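Local coordinates for protein beta-glycosidase (Bacteroides caccae, PDB 6T2R) that hydrolyses glycosidic bonds as a family 16 glycoside hydrolase, probably acting as an endo-beta-galactosidase (O-glycanase) that helps start mucin breakdown in the human gut, at residues Y68-N72 and G73-L77; I214-Q218 and E219-P223. All blocks are in the same frame, centred on the assembly; numbering follows the deposited sequence.

Contact 1. Residues Y68-N72 and G73-L77; sequences YEMRN and GLLIL
A beta hairpin with a two-residue loop pairs Glu69 with Ile76 and Arg71 with Leu74 as its hydrogen-bonded pairs; a type I' turn runs from Arg71 to Leu74. Positive phi at Asn72 (71°) and Gly73 (65°) defines the turn type. Arg71 N to Leu74 O (2.9 Å) is nearly straight and lies in the carbonyl plane, whereas Leu74 N reaches Arg71 O from above that carbonyl's plane; Ile76 N donates to Glu69 O at 2.7 Å and Glu69 N to Ile76 O. On the face carrying Tyr68, Met70, Leu75 and Leu77, Tyr68 CD2 meets Leu77 CD2 at 3.6 Å, and Met70 curls so that its SD lies 3.8 Å from Leu75 CD1. Across the other face, Arg71 turns back at chi3 (81°), which brings one face of the guanidinium against Ile76, whose CD1 sits off-centre toward the rim, 3.7 Å from Arg71 NH2. That fold sets Arg71 NH1 3.0 Å from Glu69 OE2, a salt bridge with weak hydrogen-bond geometry. Arg71 NH2 makes a salt bridge with Glu252 on strand 251-263, and Lys78 makes one with Glu69 OE2. The alternating charges probably stabilise the ionised forms of Glu69 and Arg71 and limit rotation of the guanidinium.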
loop_
_atom_site.group_PDB
_atom_site.type_symbol
_atom_site.label_atom_id
_atom_site.label_comp_id
_atom_site.label_asym_id
_atom_site.label_seq_id
_atom_site.Cartn_x
_atom_site.Cartn_y
_atom_site.Cartn_z
ATOM N N TYR A 68 -14.248 9.295 3.597
ATOM C CA TYR A 68 -14.449 7.854 3.911
ATOM C C TYR A 68 -15.895 7.471 3.600
ATOM O O TYR A 68 -16.786 8.276 3.872
ATOM C CB TYR A 68 -14.160 7.593 5.381
ATOM C CG TYR A 68 -12.763 7.964 5.771
ATOM C CD1 TYR A 68 -12.439 9.268 6.094
ATOM C CD2 TYR A 68 -11.759 7.015 5.784
ATOM C CE1 TYR A 68 -11.147 9.618 6.454
ATOM C CE2 TYR A 68 -10.455 7.354 6.096
ATOM C CZ TYR A 68 -10.151 8.651 6.452
ATOM O OH TYR A 68 -8.877 8.964 6.809
ATOM N N GLU A 69 -16.101 6.305 2.998
ATOM C CA GLU A 69 -17.447 5.725 2.775
ATOM C C GLU A 69 -17.359 4.199 2.765
ATOM O O GLU A 69 -16.349 3.676 2.311
ATOM C CB GLU A 69 -18.056 6.292 1.503
ATOM C CG GLU A 69 -19.540 6.037 1.448
ATOM C CD GLU A 69 -20.220 6.491 0.171
ATOM O OE1 GLU A 69 -21.371 6.050 -0.057
ATOM O OE2 GLU A 69 -19.580 7.262 -0.602
ATOM N N MET A 70 -18.345 3.514 3.347
ATOM C CA MET A 70 -18.641 2.086 3.053
ATOM C C MET A 70 -19.861 2.076 2.127
ATOM O O MET A 70 -20.870 2.725 2.454
ATOM C CB MET A 70 -18.933 1.281 4.319
ATOM C CG MET A 70 -17.923 1.484 5.389
ATOM S SD MET A 70 -16.246 0.958 4.896
ATOM C CE MET A 70 -16.439 -0.817 5.007
ATOM N N ARG A 71 -19.741 1.443 0.966
ATOM C CA ARG A 71 -20.771 1.460 -0.083
ATOM C C ARG A 71 -20.789 0.108 -0.782
ATOM O O ARG A 71 -19.783 -0.261 -1.426
ATOM C CB ARG A 71 -20.449 2.584 -1.059
ATOM C CG ARG A 71 -21.419 2.637 -2.216
ATOM C CD ARG A 71 -21.298 3.972 -2.912
ATOM N NE ARG A 71 -20.175 3.971 -3.804
ATOM C CZ ARG A 71 -19.312 4.961 -3.990
ATOM N NH1 ARG A 71 -19.366 6.091 -3.306
ATOM N NH2 ARG A 71 -18.357 4.781 -4.873
ATOM N N ASN A 72 -21.878 -0.630 -0.650
ATOM C CA ASN A 72 -22.106 -1.805 -1.535
ATOM C C ASN A 72 -21.103 -2.904 -1.142
ATOM O O ASN A 72 -20.611 -3.539 -2.047
ATOM C CB ASN A 72 -21.932 -1.359 -3.006
ATOM C CG ASN A 72 -22.566 -2.274 -4.028
ATOM O OD1 ASN A 72 -23.258 -3.234 -3.680
ATOM N ND2 ASN A 72 -22.357 -1.958 -5.293
ATOM N N GLY A 73 -20.713 -3.003 0.135
ATOM C CA GLY A 73 -19.623 -3.873 0.625
ATOM C C GLY A 73 -18.233 -3.495 0.107
ATOM O O GLY A 73 -17.347 -4.349 0.199
ATOM N N LEU A 74 -18.038 -2.253 -0.367
ATOM C CA LEU A 74 -16.731 -1.659 -0.768
ATOM C C LEU A 74 -16.285 -0.579 0.223
ATOM O O LEU A 74 -17.102 0.312 0.596
ATOM C CB LEU A 74 -16.885 -0.992 -2.140
ATOM C CG LEU A 74 -17.188 -1.911 -3.314
ATOM C CD1 LEU A 74 -17.147 -1.112 -4.595
ATOM C CD2 LEU A 74 -16.209 -3.081 -3.365
ATOM N N LEU A 75 -14.995 -0.543 0.535
ATOM C CA LEU A 75 -14.406 0.632 1.214
ATOM C C LEU A 75 -14.149 1.739 0.176
ATOM O O LEU A 75 -13.678 1.423 -0.882
ATOM C CB LEU A 75 -13.107 0.225 1.919
ATOM C CG LEU A 75 -12.233 1.411 2.358
ATOM C CD1 LEU A 75 -12.896 2.114 3.539
ATOM C CD2 LEU A 75 -10.807 0.941 2.697
ATOM N N ILE A 76 -14.448 3.000 0.488
ATOM C CA ILE A 76 -14.265 4.167 -0.428
ATOM C C ILE A 76 -13.400 5.170 0.295
ATOM O O ILE A 76 -13.764 5.567 1.402
ATOM C CB ILE A 76 -15.604 4.826 -0.794
ATOM C CG1 ILE A 76 -16.647 3.777 -1.159
ATOM C CG2 ILE A 76 -15.407 5.848 -1.901
ATOM C CD1 ILE A 76 -16.290 3.016 -2.388
ATOM N N LEU A 77 -12.289 5.542 -0.296
ATOM C CA LEU A 77 -11.402 6.579 0.276
ATOM C C LEU A 77 -11.335 7.680 -0.753
ATOM O O LEU A 77 -11.213 7.295 -1.932
ATOM C CB LEU A 77 -10.024 5.958 0.513
ATOM C CG LEU A 77 -9.988 4.872 1.584
ATOM C CD1 LEU A 77 -8.636 4.162 1.577
ATOM C CD2 LEU A 77 -10.273 5.465 2.956
#

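Contact 2. Residues I214-Q218 and E219-P223; sequences IETEQ and EGQFP
Gln221 and Ile214 meet across the loop, with an ST turn at Thr216, that connects strand 206-212 to strand 228-233. Ile214 N donates to Gln221 OE1 at 3.1 Å in a nearly straight hydrogen bond (N-H...O 163°), although the donor stands above the amide plane and not on a lone pair. Beside this bond the two side chains run at about a right angle, with Ile214 CG1 3.7 Å from Gln221 CD. Gln221 extends its CG anti to the backbone N (chi1 -172°) and bends at chi2, which carries the amide back to Ile214. Thr216 adds a looser apolar touch through CG2, 4.0 Å from Gln221 CB. Two waters add polar links: one donates to both Ile214 O and Gln221 OE1, giving that oxygen a second donor, and the other accepts from Gln221 N and donates to Gln218 O. Farther out, Pro212 O accepts from Gln221 NE2; a donor at OE1 and an acceptor at NE2 support the modelled amide orientation. Tyr164 of helix 163-167 packs on Ile214, Thr216, Gln218 and Gln221, joining the loop to that helix. The ST-turn bond from Gln218 N to Thr216 OG1 is weak, 3.3 Å long.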
loop_
_atom_site.group_PDB
_atom_site.type_symbol
_atom_site.label_atom_id
_atom_site.label_comp_id
_atom_site.label_asym_id
_atom_site.label_seq_id
_atom_site.Cartn_x
_atom_site.Cartn_y
_atom_site.Cartn_z
ATOM N N ILE A 214 20.732 -9.476 -2.588
ATOM C CA ILE A 214 22.018 -9.729 -3.287
ATOM C C ILE A 214 23.165 -9.783 -2.265
ATOM O O ILE A 214 23.072 -9.212 -1.180
ATOM C CB ILE A 214 22.253 -8.708 -4.417
ATOM C CG1 ILE A 214 22.399 -7.269 -3.913
ATOM C CG2 ILE A 214 21.148 -8.833 -5.447
ATOM C CD1 ILE A 214 23.140 -6.334 -4.857
ATOM N N GLU A 215 24.211 -10.513 -2.583
ATOM C CA GLU A 215 25.491 -10.342 -1.866
ATOM C C GLU A 215 26.023 -8.950 -2.241
ATOM O O GLU A 215 26.027 -8.599 -3.432
ATOM C CB GLU A 215 26.425 -11.489 -2.210
ATOM C CG GLU A 215 27.010 -11.333 -3.593
ATOM C CD GLU A 215 27.510 -12.645 -4.153
ATOM O OE1 GLU A 215 27.810 -12.680 -5.351
ATOM O OE2 GLU A 215 27.587 -13.628 -3.370
ATOM N N THR A 216 26.326 -8.145 -1.239
ATOM C CA THR A 216 26.750 -6.748 -1.385
ATOM C C THR A 216 27.650 -6.407 -0.206
ATOM O O THR A 216 27.356 -6.846 0.910
ATOM C CB THR A 216 25.562 -5.791 -1.443
ATOM O OG1 THR A 216 26.095 -4.484 -1.647
ATOM C CG2 THR A 216 24.718 -5.818 -0.193
ATOM N N GLU A 217 28.731 -5.693 -0.513
ATOM C CA GLU A 217 29.687 -5.048 0.422
ATOM C C GLU A 217 28.890 -4.197 1.435
ATOM O O GLU A 217 29.311 -4.153 2.594
ATOM C CB GLU A 217 30.753 -4.308 -0.411
ATOM C CG GLU A 217 30.207 -3.380 -1.515
ATOM C CD GLU A 217 29.789 -3.930 -2.887
ATOM O OE1 GLU A 217 29.860 -5.154 -3.113
ATOM O OE2 GLU A 217 29.345 -3.125 -3.735
ATOM N N GLN A 218 27.748 -3.591 1.066
ATOM C CA GLN A 218 27.052 -2.648 1.981
ATOM C C GLN A 218 25.926 -3.343 2.727
ATOM O O GLN A 218 25.754 -4.558 2.584
ATOM C CB GLN A 218 26.512 -1.427 1.246
ATOM C CG GLN A 218 27.628 -0.504 0.790
ATOM C CD GLN A 218 27.912 -0.842 -0.640
ATOM O OE1 GLN A 218 27.117 -1.516 -1.291
ATOM N NE2 GLN A 218 29.038 -0.377 -1.132
ATOM N N GLU A 219 25.208 -2.555 3.516
ATOM C CA GLU A 219 24.135 -3.004 4.419
ATOM C C GLU A 219 22.794 -2.383 4.019
ATOM O O GLU A 219 22.772 -1.411 3.236
ATOM C CB GLU A 219 24.429 -2.499 5.822
ATOM C CG GLU A 219 25.902 -2.388 6.115
ATOM C CD GLU A 219 26.129 -1.861 7.515
ATOM O OE1 GLU A 219 26.262 -2.682 8.422
ATOM O OE2 GLU A 219 26.121 -0.634 7.674
ATOM N N GLY A 220 21.737 -2.859 4.659
ATOM C CA GLY A 220 20.369 -2.357 4.461
ATOM C C GLY A 220 19.797 -2.697 3.092
ATOM O O GLY A 220 18.768 -2.113 2.737
ATOM N N GLN A 221 20.382 -3.632 2.347
ATOM C CA GLN A 221 19.897 -3.891 0.967
ATOM C C GLN A 221 18.586 -4.694 1.022
ATOM O O GLN A 221 17.848 -4.617 0.040
ATOM C CB GLN A 221 20.986 -4.540 0.099
ATOM C CG GLN A 221 20.578 -4.626 -1.356
ATOM C CD GLN A 221 19.789 -5.895 -1.642
ATOM O OE1 GLN A 221 19.948 -6.905 -0.949
ATOM N NE2 GLN A 221 18.935 -5.851 -2.660
ATOM N N PHE A 222 18.344 -5.478 2.068
ATOM C CA PHE A 222 17.129 -6.329 2.163
ATOM C C PHE A 222 16.617 -6.398 3.595
ATOM O O PHE A 222 16.735 -7.415 4.251
ATOM C CB PHE A 222 17.328 -7.725 1.607
ATOM C CG PHE A 222 16.059 -8.372 1.091
ATOM C CD1 PHE A 222 15.616 -8.153 -0.221
ATOM C CD2 PHE A 222 15.304 -9.189 1.897
ATOM C CE1 PHE A 222 14.491 -8.783 -0.725
ATOM C CE2 PHE A 222 14.164 -9.805 1.392
ATOM C CZ PHE A 222 13.754 -9.601 0.094
ATOM N N PRO A 223 15.969 -5.319 4.089
ATOM C CA PRO A 223 15.457 -5.259 5.457
ATOM C C PRO A 223 14.009 -5.771 5.620
ATOM O O PRO A 223 13.446 -5.725 6.726
ATOM C CB PRO A 223 15.520 -3.738 5.687
ATOM C CG PRO A 223 15.110 -3.128 4.359
ATOM C CD PRO A 223 15.722 -4.071 3.347
HETATM O O HOH W 1 21.675 -7.889 0.877
HETATM O O HOH W 2 22.632 -5.467 2.860
#

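Contacts 1 and 2 lie on opposite sides of the chain's centre, their own centres about 41 Å apart and their nearest atoms about 25 Å apart. They follow in series along the chain. Residues 68-77 belong to the antiparallel beta framework: strand 74-81 pairs with strand 251-263 through Leu75 with Val255 and Leu77 with Met253. Residues 214-223 instead form an irregular connection, bounded by strands 206-212 and 228-233. A framework route nevertheless exists, because strand 92-98 pairs with both 74-81 and 228-233. In family 16 enzymes the catalytic cleft lies on the concave face of a beta-jelly-roll sandwich; neither contact includes a residue identified as catalytic, and no ligand is among their identified partners.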